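Local atomic coordinates of catechol 2,3-dioxygenase (Pseudomonas sp. KL28, PDB entry 3HPY), a protein that probably catalyses the iron-dependent extradiol cleavage of catechol by dioxygen to 2-hydroxy-6-oxohexa-2,4-dienoate, in the breakdown of aromatic hydrocarbons. Residues His24-Val29 against Ser54-Arg59; Lys81-Leu86 against Glu106-Glu111; Leu194-Ser197 against His201-Ala204; His248-Gly253 against Leu282-Asp287; Thr255-Ala258 against Asn264-Glu267. All blocks are in the same frame, centred on the assembly; numbering follows the deposited sequence.

Contact 1 of 5, residues His24-Val29 against Ser54-Arg59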
# COMPACT_ATOMS: atom_id res chain seq x y z
N HIS C 24 19.69 3.37 22.51
CA HIS C 24 18.40 2.70 22.57
C HIS C 24 17.47 3.18 21.47
O HIS C 24 16.86 2.37 20.76
CB HIS C 24 17.74 2.97 23.93
CG HIS C 24 16.29 2.59 23.98
ND1 HIS C 24 15.87 1.28 24.12
CD2 HIS C 24 15.17 3.34 23.88
CE1 HIS C 24 14.55 1.25 24.10
NE2 HIS C 24 14.10 2.48 23.96
N PHE C 25 17.36 4.50 21.33
CA PHE C 25 16.48 5.06 20.33
C PHE C 25 16.82 4.64 18.90
O PHE C 25 15.99 4.04 18.21
CB PHE C 25 16.47 6.59 20.43
CG PHE C 25 15.67 7.26 19.35
CD1 PHE C 25 16.28 7.69 18.18
CD2 PHE C 25 14.29 7.43 19.49
CE1 PHE C 25 15.54 8.28 17.17
CE2 PHE C 25 13.54 8.01 18.48
CZ PHE C 25 14.16 8.44 17.31
N TYR C 26 18.03 4.94 18.46
CA TYR C 26 18.44 4.60 17.10
C TYR C 26 18.53 3.11 16.81
O TYR C 26 18.54 2.71 15.66
CB TYR C 26 19.78 5.27 16.77
CG TYR C 26 19.65 6.74 16.46
CD1 TYR C 26 18.98 7.17 15.31
CD2 TYR C 26 20.15 7.71 17.33
CE1 TYR C 26 18.82 8.53 15.02
CE2 TYR C 26 20.00 9.08 17.05
CZ TYR C 26 19.34 9.47 15.90
OH TYR C 26 19.19 10.81 15.61
N ARG C 27 18.58 2.29 17.85
CA ARG C 27 18.68 0.86 17.61
C ARG C 27 17.35 0.13 17.74
O ARG C 27 17.01 -0.72 16.91
CB ARG C 27 19.70 0.23 18.56
CG ARG C 27 20.44 -0.93 17.93
CD ARG C 27 20.57 -2.11 18.86
NE ARG C 27 21.42 -1.83 20.01
CZ ARG C 27 21.85 -2.76 20.85
NH1 ARG C 27 21.51 -4.02 20.67
NH2 ARG C 27 22.63 -2.42 21.87
N ASN C 28 16.59 0.47 18.77
CA ASN C 28 15.31 -0.18 19.05
C ASN C 28 14.09 0.55 18.49
O ASN C 28 13.04 -0.05 18.30
CB ASN C 28 15.16 -0.36 20.55
CG ASN C 28 16.26 -1.22 21.13
OD1 ASN C 28 16.63 -1.09 22.29
ND2 ASN C 28 16.79 -2.13 20.31
N VAL C 29 14.24 1.85 18.23
CA VAL C 29 13.14 2.62 17.68
C VAL C 29 13.32 2.83 16.18
O VAL C 29 12.48 2.39 15.39
CB VAL C 29 13.02 4.01 18.34
CG1 VAL C 29 11.86 4.78 17.71
CG2 VAL C 29 12.82 3.85 19.84
N SER C 54 29.04 1.38 8.39
CA SER C 54 28.24 2.39 9.07
C SER C 54 27.79 3.50 8.14
O SER C 54 28.39 3.73 7.10
CB SER C 54 29.08 3.02 10.18
OG SER C 54 30.14 3.78 9.60
N CYS C 55 26.73 4.20 8.56
CA CYS C 55 26.16 5.34 7.83
C CYS C 55 25.69 6.39 8.86
O CYS C 55 25.39 7.53 8.51
CB CYS C 55 24.97 4.89 6.98
SG CYS C 55 23.44 4.62 7.93
N TYR C 56 25.62 5.99 10.12
CA TYR C 56 25.19 6.89 11.18
C TYR C 56 25.98 6.62 12.45
O TYR C 56 26.03 5.48 12.94
CB TYR C 56 23.69 6.71 11.47
CG TYR C 56 23.03 7.92 12.08
CD1 TYR C 56 22.63 9.00 11.28
CD2 TYR C 56 22.78 8.00 13.45
CE1 TYR C 56 21.99 10.11 11.83
CE2 TYR C 56 22.14 9.11 14.01
CZ TYR C 56 21.75 10.16 13.19
OH TYR C 56 21.08 11.24 13.72
N ILE C 57 26.59 7.66 13.00
CA ILE C 57 27.39 7.53 14.21
C ILE C 57 27.07 8.63 15.21
O ILE C 57 27.06 9.82 14.86
CB ILE C 57 28.92 7.58 13.90
CG1 ILE C 57 29.26 6.70 12.70
CG2 ILE C 57 29.69 7.03 15.09
CD1 ILE C 57 29.31 7.44 11.38
N ILE C 58 26.79 8.25 16.45
CA ILE C 58 26.47 9.23 17.47
C ILE C 58 27.59 9.38 18.49
O ILE C 58 28.35 8.44 18.75
CB ILE C 58 25.15 8.88 18.19
CG1 ILE C 58 25.14 7.40 18.57
CG2 ILE C 58 23.97 9.23 17.30
CD1 ILE C 58 24.03 7.02 19.51
N ARG C 59 27.67 10.58 19.05
CA ARG C 59 28.69 10.93 20.03
C ARG C 59 28.09 11.85 21.10
O ARG C 59 27.55 12.91 20.78
CB ARG C 59 29.85 11.63 19.33
CG ARG C 59 30.93 12.17 20.26
CD ARG C 59 32.07 12.80 19.46
NE ARG C 59 31.68 14.02 18.75
CZ ARG C 59 31.69 15.24 19.29
NH1 ARG C 59 32.08 15.40 20.55
NH2 ARG C 59 31.33 16.29 18.57
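Two phenol hydroxyls meet in the protein interior: Tyr56 OH donates to Tyr26 OH across 2.7 Å, joining helix 19-29 to strand 56-60 by a single side-chain bond. The rings behind these oxygens also touch, at a slant. Their planes lie 46° apart, so the pair is neither a stack nor edge-to-face, and Tyr56 CE2 sits over one face of the Tyr26 ring, toward its rim, 3.4 Å from Tyr26 CZ. The other face of Tyr26 is taken by Phe25 CD1 from the same helix, so the phenol is held between two aromatic side chains. Tyr56 reaches across because its CG stands opposite the backbone N (chi1 -155°), and the two side chains cross at about a right angle. Ile58, two residues along the strand, adds its CG2 methyl 4.0 Å from Tyr26 CE2. Tyrosine suits both places, since each ring fills apolar space while its hydroxyl finds a partner in a buried setting; Tyr26 OH also bonds to Asp260. At the start of the strand, Cys55 and Tyr56 both face Phe45 in a classic beta bulge. A helix packed on a beta-sheet face in this way belongs to the beta-alpha-beta-beta-beta module of the vicinal oxygen chelate fold.

Contact 2 of 5, residues Lys81-Leu86 against Glu106-Glu111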
# COMPACT_ATOMS: atom_id res chain seq x y z
N LYS C 81 41.65 12.53 -6.85
CA LYS C 81 41.20 13.41 -7.92
C LYS C 81 40.33 14.55 -7.39
O LYS C 81 40.56 15.72 -7.70
CB LYS C 81 40.43 12.56 -8.93
CG LYS C 81 40.35 13.13 -10.32
CD LYS C 81 39.17 14.07 -10.48
CE LYS C 81 39.01 14.48 -11.93
NZ LYS C 81 37.87 15.42 -12.12
N LEU C 82 39.35 14.22 -6.56
CA LEU C 82 38.46 15.23 -5.99
C LEU C 82 39.16 16.14 -4.98
O LEU C 82 38.92 17.35 -4.95
CB LEU C 82 37.24 14.56 -5.38
CG LEU C 82 36.38 13.96 -6.50
CD1 LEU C 82 35.38 12.96 -5.93
CD2 LEU C 82 35.68 15.09 -7.24
N ASP C 83 40.03 15.57 -4.15
CA ASP C 83 40.77 16.38 -3.18
C ASP C 83 41.48 17.48 -3.99
O ASP C 83 41.39 18.66 -3.66
CB ASP C 83 41.79 15.51 -2.43
CG ASP C 83 42.52 16.27 -1.31
OD1 ASP C 83 43.52 15.72 -0.81
OD2 ASP C 83 42.10 17.38 -0.93
N ALA C 84 42.16 17.09 -5.07
CA ALA C 84 42.89 18.04 -5.91
C ALA C 84 42.01 19.12 -6.53
O ALA C 84 42.40 20.29 -6.60
CB ALA C 84 43.64 17.31 -7.01
N ASP C 85 40.82 18.73 -6.99
CA ASP C 85 39.90 19.68 -7.61
C ASP C 85 39.36 20.65 -6.57
O ASP C 85 39.02 21.79 -6.88
CB ASP C 85 38.73 18.94 -8.27
CG ASP C 85 39.20 17.95 -9.33
OD1 ASP C 85 40.14 18.28 -10.08
OD2 ASP C 85 38.61 16.85 -9.43
N LEU C 86 39.26 20.19 -5.32
CA LEU C 86 38.77 21.05 -4.25
C LEU C 86 39.82 22.11 -3.93
O LEU C 86 39.50 23.27 -3.68
CB LEU C 86 38.46 20.22 -3.00
CG LEU C 86 37.18 19.37 -3.05
CD1 LEU C 86 37.19 18.37 -1.91
CD2 LEU C 86 35.95 20.27 -2.98
N GLU C 106 40.99 6.51 5.03
CA GLU C 106 41.23 7.92 5.16
C GLU C 106 40.20 8.67 4.34
O GLU C 106 39.72 8.16 3.33
CB GLU C 106 42.63 8.25 4.68
CG GLU C 106 42.81 7.90 3.24
CD GLU C 106 44.15 8.33 2.71
OE1 GLU C 106 44.35 8.18 1.49
OE2 GLU C 106 45.00 8.80 3.50
N ARG C 107 39.85 9.87 4.80
CA ARG C 107 38.85 10.69 4.13
C ARG C 107 39.31 12.13 3.99
O ARG C 107 40.10 12.63 4.80
CB ARG C 107 37.55 10.66 4.93
CG ARG C 107 37.53 9.62 6.05
CD ARG C 107 36.94 10.20 7.32
NE ARG C 107 37.47 9.54 8.51
CZ ARG C 107 37.20 9.91 9.76
NH1 ARG C 107 36.40 10.94 10.00
NH2 ARG C 107 37.75 9.25 10.77
N VAL C 108 38.79 12.81 2.97
CA VAL C 108 39.13 14.20 2.71
C VAL C 108 38.01 15.05 3.30
O VAL C 108 36.85 14.87 2.92
CB VAL C 108 39.23 14.47 1.20
CG1 VAL C 108 39.78 15.85 0.95
CG2 VAL C 108 40.10 13.41 0.55
N ARG C 109 38.34 15.95 4.22
CA ARG C 109 37.33 16.80 4.83
C ARG C 109 37.58 18.27 4.55
O ARG C 109 38.72 18.73 4.57
CB ARG C 109 37.27 16.58 6.35
CG ARG C 109 36.10 17.30 7.02
CD ARG C 109 36.22 17.28 8.54
NE ARG C 109 36.22 15.93 9.10
CZ ARG C 109 36.39 15.66 10.40
NH1 ARG C 109 36.58 16.65 11.26
NH2 ARG C 109 36.38 14.41 10.83
N PHE C 110 36.51 19.01 4.28
CA PHE C 110 36.63 20.44 4.01
C PHE C 110 35.40 21.15 4.56
O PHE C 110 34.42 20.50 4.93
CB PHE C 110 36.77 20.67 2.50
CG PHE C 110 35.57 20.23 1.70
CD1 PHE C 110 34.50 21.10 1.47
CD2 PHE C 110 35.51 18.94 1.17
CE1 PHE C 110 33.40 20.69 0.73
CE2 PHE C 110 34.41 18.52 0.42
CZ PHE C 110 33.35 19.40 0.20
N GLU C 111 35.46 22.47 4.65
CA GLU C 111 34.35 23.24 5.17
C GLU C 111 33.70 24.05 4.05
O GLU C 111 34.39 24.64 3.22
CB GLU C 111 34.82 24.19 6.29
CG GLU C 111 33.68 24.83 7.10
CD GLU C 111 34.16 25.89 8.08
OE1 GLU C 111 35.10 25.61 8.87
OE2 GLU C 111 33.60 27.01 8.07
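Apolar contact dominates between Leu86 of helix 76-89 and Phe110 of strand 107-111. Both leucine methyls are used: CD2 stands over the phenyl face, 4.2 Å from the ring centroid and 14° from the ring normal, a CH-pi contact, while CD1 comes within 3.6 Å of Phe110 CD2. The ring can meet the helix because Phe110 CG lies between its own backbone N and carbonyl carbon (chi1 63°), and the two side chains cross at about a right angle. Leucine suits the helix, as its forked end puts one methyl over the ring and the other past its rim.

The second pair mixes polar and apolar character. Asp83 lies against Val108, whose CG1 is 3.4 Å from Asp83 OD2, and Val108 CG2 comes 4.0 Å from Asp83 CB. The carboxylate's polar needs are met by strand 93-96 instead: OD1 forms a salt bridge with Arg95 and OD2 a hydrogen bond with Thr93. Valine gives the acid a compact apolar flank.

Farther round the helix, where Lys81 is exposed, Lys81 NZ and Asp85 OD2, one turn apart, form a salt bridge of 3.1 Å.

Helix and strand 107-111 are thus joined by van der Waals contact alone, while the directional bonds of Asp83 tie the helix to strand 93-96, outermost of the sheet within this chain; the buried negative charge is probably offset in part by Arg95.

Contact 3 of 5, residues Leu194-Ser197 against His201-Ala204. With MCT (4-methylcatechol), chain J.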
# COMPACT_ATOMS: atom_id res chain seq x y z
N LEU C 194 20.16 18.78 -4.40
CA LEU C 194 21.17 18.24 -5.29
C LEU C 194 21.28 16.70 -5.37
O LEU C 194 21.12 16.00 -4.37
CB LEU C 194 22.54 18.82 -4.89
CG LEU C 194 22.62 20.33 -4.66
CD1 LEU C 194 23.89 20.65 -3.89
CD2 LEU C 194 22.58 21.08 -5.99
N SER C 195 21.59 16.20 -6.56
CA SER C 195 21.76 14.76 -6.77
C SER C 195 23.12 14.49 -7.41
O SER C 195 23.62 15.30 -8.18
CB SER C 195 20.64 14.21 -7.68
OG SER C 195 20.84 12.83 -8.01
N CYS C 196 23.72 13.36 -7.07
CA CYS C 196 24.99 12.94 -7.66
C CYS C 196 24.73 11.55 -8.21
O CYS C 196 25.64 10.72 -8.31
CB CYS C 196 26.10 12.89 -6.60
SG CYS C 196 25.79 11.78 -5.20
N SER C 197 23.48 11.32 -8.59
CA SER C 197 23.02 10.01 -9.07
C SER C 197 21.68 10.22 -9.78
O SER C 197 21.46 11.27 -10.37
CB SER C 197 22.83 9.10 -7.86
OG SER C 197 21.83 9.64 -6.99
N HIS C 201 17.45 13.47 -4.77
CA HIS C 201 18.51 14.24 -4.11
C HIS C 201 19.31 13.43 -3.10
O HIS C 201 18.78 12.56 -2.40
CB HIS C 201 17.96 15.49 -3.44
CG HIS C 201 17.10 15.21 -2.25
ND1 HIS C 201 16.15 14.21 -2.24
CD2 HIS C 201 17.00 15.83 -1.05
CE1 HIS C 201 15.51 14.22 -1.09
NE2 HIS C 201 16.00 15.19 -0.35
N ASP C 202 20.60 13.73 -3.03
CA ASP C 202 21.47 13.06 -2.08
C ASP C 202 21.74 14.02 -0.93
O ASP C 202 22.16 13.61 0.15
CB ASP C 202 22.77 12.66 -2.78
CG ASP C 202 22.56 11.50 -3.74
OD1 ASP C 202 22.54 10.33 -3.28
OD2 ASP C 202 22.39 11.76 -4.95
N ILE C 203 21.46 15.30 -1.16
CA ILE C 203 21.66 16.32 -0.15
C ILE C 203 20.94 17.61 -0.55
O ILE C 203 20.75 17.88 -1.74
CB ILE C 203 23.18 16.60 0.05
CG1 ILE C 203 23.40 17.45 1.31
CG2 ILE C 203 23.74 17.31 -1.17
CD1 ILE C 203 24.86 17.50 1.76
N ALA C 204 20.52 18.39 0.44
CA ALA C 204 19.84 19.66 0.17
C ALA C 204 20.29 20.72 1.16
O ALA C 204 20.76 20.40 2.24
CB ALA C 204 18.32 19.48 0.26
C1 MCT J . 11.82 18.75 1.38
C2 MCT J . 12.55 18.46 2.55
C3 MCT J . 13.15 17.18 2.68
O3 MCT J . 13.84 16.90 3.79
C4 MCT J . 13.02 16.20 1.66
O4 MCT J . 13.60 14.98 1.81
C5 MCT J . 12.28 16.50 0.48
C6 MCT J . 11.68 17.78 0.36
C MCT J . 11.18 20.09 1.23
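Asp202 OD2 is gripped by two donors of the opposite segment. Cys196 N reaches it over 3.0 Å in a nearly straight bond (174° at the hydrogen), from the anti side and 31° out of the carboxylate plane, while Ser197 OG donates to the syn lone pair, also at 3.0 Å. The other oxygen, OD1, makes a salt bridge with Lys199 in the intervening turn, so aspartate suits this place by serving both the turn and the strand end. Ser195 OG adds an ST turn, accepting from Ser197 N, and it also bonds to the backbone O of Lys199.

In the backbone, Leu194 N donates to Ile203 O, and Leu194 O accepts from Asp202 N at 2.7 Å and, weakly, from Ile203 N. Two residues thus face one, a classic beta bulge, in the hairpin formed by strands 189-195 and 203-207 of the C-terminal vicinal oxygen chelate domain.

His201 starts beside this hairpin, and with CG placed between the backbone N and the carbonyl carbon (chi1 69°) its ring leads away to the substrate: NE2 makes a weak hydrogen bond of 3.2 Å to O4 of 4-methylcatechol, and that oxygen lies at the imidazole edge, near its plane. Histidine's ring can meet those of His154 and Trp193 at a slant while offering an N-H at the rim.

Packing across the pair is modest. Leu194 CB lies 4.2 Å from Ile203 CG2, and both residues continue onto Phe169 of helix 162-171. On the turn side, Cys196 and Ser197 reach the second subunit, where Ser197 packs on His198.

Contact 4 of 5, residues His248-Gly253 against Leu282-Asp287. With MCT (4-methylcatechol), chain J.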
# COMPACT_ATOMS: atom_id res chain seq x y z
N HIS C 248 5.53 15.80 0.29
CA HIS C 248 6.21 17.06 -0.04
C HIS C 248 5.89 17.31 -1.50
O HIS C 248 5.73 16.33 -2.24
CB HIS C 248 7.74 16.93 -0.02
CG HIS C 248 8.51 16.89 1.31
ND1 HIS C 248 9.35 15.81 1.61
CD2 HIS C 248 8.57 17.75 2.34
CE1 HIS C 248 9.90 16.06 2.79
NE2 HIS C 248 9.47 17.21 3.23
N GLY C 249 5.82 18.54 -2.00
CA GLY C 249 5.60 18.72 -3.44
C GLY C 249 6.97 18.48 -4.04
O GLY C 249 7.20 17.72 -4.99
N VAL C 250 7.90 19.19 -3.41
CA VAL C 250 9.31 19.12 -3.69
C VAL C 250 9.55 17.63 -3.62
O VAL C 250 9.21 17.00 -2.62
CB VAL C 250 10.06 19.79 -2.54
CG1 VAL C 250 11.55 19.57 -2.64
CG2 VAL C 250 9.69 21.25 -2.51
N THR C 251 10.09 17.07 -4.70
CA THR C 251 10.41 15.65 -4.78
C THR C 251 9.24 14.67 -4.74
O THR C 251 9.44 13.49 -5.03
CB THR C 251 11.44 15.28 -3.68
OG1 THR C 251 10.79 15.13 -2.41
CG2 THR C 251 12.49 16.38 -3.56
N ARG C 252 8.04 15.12 -4.41
CA ARG C 252 6.89 14.21 -4.37
C ARG C 252 7.13 13.11 -3.31
O ARG C 252 6.37 12.15 -3.23
CB ARG C 252 6.68 13.52 -5.74
CG ARG C 252 6.67 14.39 -7.03
CD ARG C 252 6.58 13.43 -8.26
NE ARG C 252 6.40 14.04 -9.59
CZ ARG C 252 6.31 13.32 -10.71
NH1 ARG C 252 6.38 11.99 -10.66
NH2 ARG C 252 6.14 13.93 -11.89
N GLY C 253 8.18 13.25 -2.52
CA GLY C 253 8.50 12.25 -1.51
C GLY C 253 7.65 12.27 -0.25
O GLY C 253 7.60 13.27 0.47
N LEU C 282 13.44 21.57 -11.50
CA LEU C 282 12.07 22.05 -11.32
C LEU C 282 12.12 23.21 -10.33
O LEU C 282 13.00 23.25 -9.47
CB LEU C 282 11.18 20.93 -10.75
CG LEU C 282 11.14 19.64 -11.57
CD1 LEU C 282 10.28 18.60 -10.85
CD2 LEU C 282 10.59 19.94 -12.95
N SER C 283 11.20 24.15 -10.44
CA SER C 283 11.21 25.29 -9.54
C SER C 283 9.89 25.52 -8.81
O SER C 283 8.81 25.25 -9.35
CB SER C 283 11.57 26.56 -10.31
OG SER C 283 12.83 26.43 -10.94
N TRP C 284 9.98 26.02 -7.59
CA TRP C 284 8.81 26.33 -6.79
C TRP C 284 8.89 27.80 -6.40
O TRP C 284 9.95 28.29 -6.02
CB TRP C 284 8.76 25.46 -5.53
CG TRP C 284 8.43 24.03 -5.81
CD1 TRP C 284 9.25 23.08 -6.35
CD2 TRP C 284 7.15 23.39 -5.63
NE1 TRP C 284 8.57 21.90 -6.52
CE2 TRP C 284 7.28 22.06 -6.09
CE3 TRP C 284 5.91 23.82 -5.13
CZ2 TRP C 284 6.22 21.15 -6.05
CZ3 TRP C 284 4.85 22.91 -5.10
CH2 TRP C 284 5.01 21.59 -5.56
N THR C 285 7.77 28.51 -6.53
CA THR C 285 7.73 29.93 -6.17
C THR C 285 7.72 30.05 -4.65
O THR C 285 7.23 29.15 -3.96
CB THR C 285 6.47 30.60 -6.72
OG1 THR C 285 5.31 29.91 -6.23
CG2 THR C 285 6.47 30.56 -8.23
N TYR C 286 8.26 31.15 -4.13
CA TYR C 286 8.31 31.36 -2.68
C TYR C 286 6.93 31.37 -2.03
O TYR C 286 6.72 30.74 -0.99
CB TYR C 286 9.02 32.68 -2.35
CG TYR C 286 9.11 32.99 -0.86
CD1 TYR C 286 10.07 32.36 -0.06
CD2 TYR C 286 8.23 33.89 -0.25
CE1 TYR C 286 10.16 32.64 1.31
CE2 TYR C 286 8.31 34.17 1.11
CZ TYR C 286 9.28 33.54 1.88
OH TYR C 286 9.37 33.82 3.23
N ASP C 287 6.00 32.10 -2.64
CA ASP C 287 4.65 32.21 -2.09
C ASP C 287 3.97 30.86 -1.99
O ASP C 287 3.17 30.62 -1.08
CB ASP C 287 3.82 33.18 -2.94
CG ASP C 287 3.22 32.53 -4.16
OD1 ASP C 287 2.21 31.80 -4.02
OD2 ASP C 287 3.74 32.75 -5.27
C1 MCT J . 11.82 18.75 1.38
C2 MCT J . 12.55 18.46 2.55
C3 MCT J . 13.15 17.18 2.68
O3 MCT J . 13.84 16.90 3.79
C4 MCT J . 13.02 16.20 1.66
O4 MCT J . 13.60 14.98 1.81
C5 MCT J . 12.28 16.50 0.48
C6 MCT J . 11.68 17.78 0.36
C MCT J . 11.18 20.09 1.23
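Trp284 carries its indole from strand 282-284 to the loop 248-253, which lines the substrate pocket in the C-terminal vicinal oxygen chelate domain. Its CB is directed toward the loop, and CG stands opposite the carbonyl carbon (chi1 -72°), which carries the indole across to Val250 and Gly249. The five-membered ring comes first: Val250 CG2 stands over its face, 4.2 Å from the centroid and 9° off the normal, a CH-pi contact. NE1 lies 4.0 Å from Val250 CA and gives its hydrogen weakly to Glu179. Farther out, CZ2 meets Gly249 C at 3.4 Å. Tryptophan suits the site because one broad plane covers both peptide and valine; glycine suits the loop because its bare CA lets the indole close to 3.6 Å, from Trp284 CH2 to Gly249 CA.

Val250 also touches the ligand. Its CG1 branch, opposite the backbone N, reaches C6 of 4-methylcatechol, so the valine bridges indole and ligand, CG1 being the nearer methyl to the catechol. His248 and Thr251 approach the same ring, the imidazole laying one face over it. Arg252 of the loop forms a salt bridge with Asp49 of the second subunit, placing the pocket wall near a subunit interface. Over the centre of the His248 imidazole sits C6 of the catechol, 3.3 Å above the plane.

Contact 5 of 5, residues Thr255-Ala258 against Asn264-Glu267. With FE (Fe (III) ion), chain I; MCT (4-methylcatechol), chain J.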
# COMPACT_ATOMS: atom_id res chain seq x y z
N THR C 255 6.65 11.58 3.54
CA THR C 255 7.54 11.61 4.68
C THR C 255 6.90 11.93 6.02
O THR C 255 5.71 12.23 6.12
CB THR C 255 8.62 12.67 4.45
OG1 THR C 255 9.57 12.65 5.52
CG2 THR C 255 7.96 14.04 4.41
N ILE C 256 7.74 11.89 7.04
CA ILE C 256 7.36 12.21 8.41
C ILE C 256 8.59 12.80 9.09
O ILE C 256 9.69 12.24 8.97
CB ILE C 256 6.94 10.98 9.22
CG1 ILE C 256 5.64 10.41 8.67
CG2 ILE C 256 6.78 11.37 10.69
CD1 ILE C 256 5.07 9.26 9.49
N TYR C 257 8.41 13.91 9.80
CA TYR C 257 9.51 14.52 10.53
C TYR C 257 9.31 14.27 12.02
O TYR C 257 8.23 14.55 12.56
CB TYR C 257 9.59 16.03 10.30
CG TYR C 257 10.20 16.47 8.98
CD1 TYR C 257 10.99 15.62 8.22
CD2 TYR C 257 9.99 17.77 8.52
CE1 TYR C 257 11.56 16.04 7.02
CE2 TYR C 257 10.55 18.21 7.32
CZ TYR C 257 11.33 17.34 6.58
OH TYR C 257 11.85 17.78 5.39
N ALA C 258 10.34 13.75 12.67
CA ALA C 258 10.28 13.47 14.09
C ALA C 258 11.57 13.95 14.74
O ALA C 258 12.51 14.34 14.04
CB ALA C 258 10.10 11.98 14.33
N ASN C 264 17.56 16.10 17.78
CA ASN C 264 18.04 16.01 16.41
C ASN C 264 16.87 15.52 15.55
O ASN C 264 16.39 14.40 15.75
CB ASN C 264 19.19 15.02 16.30
CG ASN C 264 20.42 15.45 17.08
OD1 ASN C 264 20.99 14.66 17.83
ND2 ASN C 264 20.83 16.69 16.88
N ARG C 265 16.43 16.34 14.61
CA ARG C 265 15.34 15.95 13.73
C ARG C 265 15.84 14.94 12.69
O ARG C 265 16.94 15.07 12.15
CB ARG C 265 14.79 17.18 12.99
CG ARG C 265 13.66 16.84 12.02
CD ARG C 265 13.27 18.00 11.11
NE ARG C 265 12.59 19.10 11.80
CZ ARG C 265 13.12 20.31 11.97
NH1 ARG C 265 14.33 20.57 11.51
NH2 ARG C 265 12.43 21.26 12.59
N PHE C 266 15.03 13.92 12.43
CA PHE C 266 15.37 12.94 11.42
C PHE C 266 14.13 12.78 10.55
O PHE C 266 13.05 13.30 10.87
CB PHE C 266 15.77 11.60 12.06
CG PHE C 266 14.64 10.89 12.75
CD1 PHE C 266 13.89 9.93 12.07
CD2 PHE C 266 14.35 11.14 14.08
CE1 PHE C 266 12.86 9.25 12.70
CE2 PHE C 266 13.32 10.47 14.72
CZ PHE C 266 12.57 9.52 14.03
N GLU C 267 14.28 12.08 9.43
CA GLU C 267 13.15 11.87 8.52
C GLU C 267 13.13 10.44 8.00
O GLU C 267 14.18 9.82 7.79
CB GLU C 267 13.25 12.85 7.35
CG GLU C 267 12.28 12.60 6.20
CD GLU C 267 12.64 13.41 4.96
OE1 GLU C 267 13.82 13.38 4.57
OE2 GLU C 267 11.76 14.07 4.38
FE FE I . 14.56 15.19 3.67
C1 MCT J . 11.82 18.75 1.38
C2 MCT J . 12.55 18.46 2.55
C3 MCT J . 13.15 17.18 2.68
O3 MCT J . 13.84 16.90 3.79
C4 MCT J . 13.02 16.20 1.66
O4 MCT J . 13.60 14.98 1.81
C5 MCT J . 12.28 16.50 0.48
C6 MCT J . 11.68 17.78 0.36
C MCT J . 11.18 20.09 1.23
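Coordination and polar bonds gather where Tyr257 and Glu267 lie side by side, a non-hydrogen-bonded antiparallel pair facing the iron. Glu267 OE1 binds the metal at 2.1 Å. Its chain reaches there by running opposite the backbone N (chi1 170°) and staying extended, and Ser218 supplies a second-shell hydrogen bond to the same oxygen. Tyr257 OH donates to O3 of 4-methylcatechol over 2.7 Å, with O3 near the plane of the phenol ring. Tyrosine suits the site by placing a donor at the end of a rigid ring.

The backbone bonds join Ala258 and Phe266: Ala258 N to Phe266 O, almost straight at 173°, and Phe266 N to Ala258 O at 3.0 Å.

Packing differs on the two faces. Arg265 CD lies over the Tyr257 ring, 4.0 Å from CG, while its guanidinium leads on to Asp242 and His215. Tyr257 CE1 is 3.3 Å from Glu267 OE2. On the other face Ala258 CB meets Phe266 CZ at 3.5 Å, the small methyl leaving room for the phenyl.

With His154 and His216, Glu267 completes the facial triad of two histidines and one carboxylate typical of extradiol dioxygenases, on an iron that both catechol oxygens chelate.

Contacts 3, 4 and 5 surround one substrate: each touches 4-methylcatechol, and all three reach the same C-terminal sheet. Contact 5 supplies an iron ligand and is nested within the chain loop closed by contact 4; the two meet at His248 NE2 and Tyr257 OH, 3.3 Å apart and probably hydrogen-bonded. Contact 3 approaches the site separately, about 4 Å from contact 4 at the nearest atoms. Contacts 1 and 2 share the N-terminal sheet, their centres 27 Å apart. Contact 1 abuts contact 5 across the two halves of the chain, Phe25 CZ packing 3.4 Å from Phe266 CE2, and its Tyr56 side chain is about 12 Å from the iron. Contact 2 lies away from the site.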